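Local coordinates for protein WipB (Legionella pneumophila, PDB 5NNY) that acts as a Ser/Thr phosphatase that is translocated as a Legionella effector and targets the host lysosomal nutrient-sensing machinery, this chain being its phosphatase domain, at residues 14-17 against 18-21; 106-109 against 110-114. All blocks are in the same frame, centred on the assembly; numbering follows the deposited sequence.

Interactions 1 and 2 are each a turn or two of one helix, 15-24 and 105-117, and the two helices pack on each other: the CB of A15 lies 3.5 Å from the CB of F107, and F18 meets L111. Interaction 1 is partly buried and takes in the capped start of its helix; its side-chain contacts are leucine and isoleucine methyls, and its polar ends are two asparagines. Interaction 2, which spans most of the helix linking parallel strands 90-93 and 121-125 of the phosphoesterase sheet, is more deeply buried, yet it carries the charged chemistry, with a lysine laid over a tyrosine ring and a glutamate of helix 175-186 bound by both.

Interaction 1 (14-17 against 18-21); sequences NALL and FLNI
The capped first turns of helix 15-24 form this local contact, in which N14 O accepts from F18 N at 3.1 Å and L17 meets I21 one turn on. N14 is the N-cap: with its CG anti to the backbone N (chi1 -177°), OD1 reaches L17 N at 2.9 Å in an almost straight bond. The donor stands above the plane of the side-chain amide and not on a lone pair. Backbone bonds from L19 N to A15 O, N20 N to L16 O and I21 N to L17 O continue the ladder. L17 and I21 run slantwise past each other, their CD1 methyls 3.9 Å apart, while CG1 of I21 sits 3.4 Å from L17 O. The helix follows strand 6-8, an outermost strand of the mixed sheet of the calcineurin-like phosphoesterase fold, and F18 and I21 both pack on M8 of that strand. On another side L16 CD1 makes a looser approach of 4.4 Å to L19 CD2, and L19 continues onto Y35 and F38 of helix 32-42. N20 turns its amide away from the first turn; its OD1 is hydrogen-bonded to the hydroxyl of Y35.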
# COMPACT_ATOMS: atom_id res chain seq x y z
N ASN A 14 -1.46 -5.45 9.13
CA ASN A 14 -2.09 -6.49 9.94
C ASN A 14 -2.77 -7.45 8.97
O ASN A 14 -3.85 -7.17 8.46
CB ASN A 14 -3.06 -5.88 10.94
CG ASN A 14 -3.71 -6.92 11.87
OD1 ASN A 14 -3.78 -8.10 11.56
ND2 ASN A 14 -4.22 -6.45 13.01
N ALA A 15 -2.12 -8.60 8.71
CA ALA A 15 -2.64 -9.51 7.70
C ALA A 15 -3.92 -10.19 8.16
O ALA A 15 -4.76 -10.53 7.32
CB ALA A 15 -1.56 -10.55 7.33
N LEU A 16 -4.10 -10.37 9.47
CA LEU A 16 -5.33 -11.00 9.97
C LEU A 16 -6.50 -10.04 9.85
O LEU A 16 -7.61 -10.45 9.48
CB LEU A 16 -5.17 -11.42 11.43
CG LEU A 16 -6.40 -12.02 12.14
CD1 LEU A 16 -6.99 -13.28 11.44
CD2 LEU A 16 -6.06 -12.34 13.59
N LEU A 17 -6.28 -8.77 10.16
CA LEU A 17 -7.30 -7.76 9.91
C LEU A 17 -7.70 -7.75 8.44
O LEU A 17 -8.90 -7.76 8.12
CB LEU A 17 -6.79 -6.39 10.36
CG LEU A 17 -7.64 -5.16 10.03
CD1 LEU A 17 -9.07 -5.24 10.60
CD2 LEU A 17 -6.93 -3.90 10.52
N PHE A 18 -6.71 -7.75 7.54
CA PHE A 18 -6.96 -7.85 6.10
C PHE A 18 -7.80 -9.08 5.77
O PHE A 18 -8.81 -8.98 5.07
CB PHE A 18 -5.63 -7.88 5.34
CG PHE A 18 -5.75 -7.64 3.85
CD1 PHE A 18 -6.76 -6.86 3.32
CD2 PHE A 18 -4.83 -8.21 2.98
CE1 PHE A 18 -6.84 -6.66 1.94
CE2 PHE A 18 -4.91 -8.01 1.61
CZ PHE A 18 -5.92 -7.23 1.09
N LEU A 19 -7.40 -10.25 6.27
CA LEU A 19 -8.19 -11.46 6.07
C LEU A 19 -9.62 -11.29 6.58
O LEU A 19 -10.58 -11.68 5.91
CB LEU A 19 -7.53 -12.65 6.78
CG LEU A 19 -8.21 -13.99 6.45
CD1 LEU A 19 -7.69 -14.52 5.13
CD2 LEU A 19 -7.96 -15.03 7.53
N ASN A 20 -9.78 -10.74 7.79
CA ASN A 20 -11.10 -10.61 8.38
C ASN A 20 -12.03 -9.79 7.49
O ASN A 20 -13.18 -10.18 7.23
CB ASN A 20 -10.99 -9.97 9.76
CG ASN A 20 -12.17 -10.30 10.65
OD1 ASN A 20 -12.76 -11.39 10.56
ND2 ASN A 20 -12.50 -9.38 11.55
N ILE A 21 -11.54 -8.65 6.99
CA ILE A 21 -12.37 -7.80 6.15
C ILE A 21 -12.74 -8.52 4.87
O ILE A 21 -13.91 -8.50 4.44
CB ILE A 21 -11.67 -6.46 5.88
CG1 ILE A 21 -11.42 -5.71 7.19
CG2 ILE A 21 -12.51 -5.58 4.96
CD1 ILE A 21 -10.43 -4.54 7.04

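Interaction 2 (106-109 against 110-114); sequences YFIL and KLLQA
Different first torsions bring Y106 and K110 together: the tyrosine CG is anti to its own N (chi1 -169°), the lysine CG anti to its own carbonyl carbon (chi1 -71°), and both side chains run alongside each other in the same direction. K110 CG lies over one face of the Y106 ring, 3.9 Å from the centroid and displaced toward the rim, a CH-pi contact whose closest atom is CE2 at 3.5 Å. The lysine chain bends at chi2 and chi3, keeping its CE 3.6 Å from the tyrosine OH. NZ then donates to Q113 OE1 at 2.6 Å, in the plane of that amide, and also forms a salt bridge with E177, whose other carboxylate oxygen is hydrogen-bonded to Y106 OH. These residues belong to helix 105-117, the crossover of a beta-alpha-beta unit between strands 90-93 and 121-125. Across the two halves the backbone ladder runs from K110 N-Y106 O to Q113 N-L109 O; its shortest bond, L112 N to I108 O, is 2.8 Å. On the apolar side I108 CG2 touches L112 CD1 at 4.1 Å, and L111 packs on Y75 of helix 64-79.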
# COMPACT_ATOMS: atom_id res chain seq x y z
N TYR A 106 5.50 -10.41 4.29
CA TYR A 106 5.24 -11.60 3.48
C TYR A 106 3.78 -12.00 3.52
O TYR A 106 3.23 -12.46 2.52
CB TYR A 106 6.10 -12.76 3.98
CG TYR A 106 6.10 -13.95 3.05
CD1 TYR A 106 6.86 -13.94 1.89
CD2 TYR A 106 5.31 -15.09 3.33
CE1 TYR A 106 6.85 -15.03 1.03
CE2 TYR A 106 5.30 -16.19 2.47
CZ TYR A 106 6.08 -16.15 1.33
OH TYR A 106 6.10 -17.21 0.47
N PHE A 107 3.12 -11.84 4.68
CA PHE A 107 1.76 -12.35 4.85
C PHE A 107 0.79 -11.62 3.92
O PHE A 107 -0.01 -12.25 3.22
CB PHE A 107 1.31 -12.22 6.30
CG PHE A 107 2.00 -13.18 7.26
CD1 PHE A 107 2.61 -14.35 6.81
CD2 PHE A 107 1.98 -12.92 8.62
CE1 PHE A 107 3.20 -15.24 7.71
CE2 PHE A 107 2.55 -13.80 9.53
CZ PHE A 107 3.17 -14.97 9.07
N ILE A 108 0.86 -10.29 3.90
CA ILE A 108 -0.06 -9.51 3.07
C ILE A 108 0.35 -9.61 1.61
O ILE A 108 -0.50 -9.59 0.71
CB ILE A 108 -0.14 -8.06 3.57
CG1 ILE A 108 -1.07 -8.02 4.79
CG2 ILE A 108 -0.62 -7.09 2.48
CD1 ILE A 108 -1.49 -6.67 5.27
N LEU A 109 1.65 -9.78 1.33
CA LEU A 109 2.08 -9.94 -0.06
C LEU A 109 1.48 -11.19 -0.68
O LEU A 109 1.07 -11.18 -1.85
CB LEU A 109 3.60 -9.98 -0.15
CG LEU A 109 4.35 -8.66 0.05
CD1 LEU A 109 5.87 -8.90 0.06
CD2 LEU A 109 3.96 -7.67 -1.05
N LYS A 110 1.42 -12.28 0.08
CA LYS A 110 0.83 -13.52 -0.43
C LYS A 110 -0.67 -13.37 -0.60
O LYS A 110 -1.25 -13.97 -1.51
CB LYS A 110 1.13 -14.69 0.51
CG LYS A 110 2.58 -15.14 0.49
CD LYS A 110 3.10 -15.36 -0.92
CE LYS A 110 3.03 -16.83 -1.34
NZ LYS A 110 3.33 -17.01 -2.81
N LEU A 111 -1.31 -12.61 0.29
CA LEU A 111 -2.75 -12.36 0.16
C LEU A 111 -3.05 -11.55 -1.10
O LEU A 111 -3.98 -11.88 -1.84
CB LEU A 111 -3.30 -11.65 1.40
CG LEU A 111 -3.63 -12.60 2.56
CD1 LEU A 111 -3.95 -11.82 3.80
CD2 LEU A 111 -4.80 -13.53 2.20
N LEU A 112 -2.28 -10.48 -1.33
CA LEU A 112 -2.44 -9.71 -2.56
C LEU A 112 -2.24 -10.59 -3.79
O LEU A 112 -2.97 -10.46 -4.77
CB LEU A 112 -1.46 -8.54 -2.58
CG LEU A 112 -1.64 -7.48 -1.49
CD1 LEU A 112 -0.56 -6.38 -1.57
CD2 LEU A 112 -3.06 -6.87 -1.56
N GLN A 113 -1.23 -11.46 -3.77
CA GLN A 113 -0.98 -12.34 -4.91
C GLN A 113 -2.17 -13.25 -5.20
O GLN A 113 -2.57 -13.43 -6.36
CB GLN A 113 0.28 -13.16 -4.65
CG GLN A 113 0.73 -14.04 -5.81
CD GLN A 113 2.02 -14.76 -5.44
OE1 GLN A 113 2.12 -15.31 -4.35
NE2 GLN A 113 3.02 -14.71 -6.31
N ALA A 114 -2.76 -13.84 -4.16
CA ALA A 114 -3.94 -14.68 -4.35
C ALA A 114 -5.13 -13.87 -4.86
O ALA A 114 -5.88 -14.34 -5.72
CB ALA A 114 -4.30 -15.39 -3.05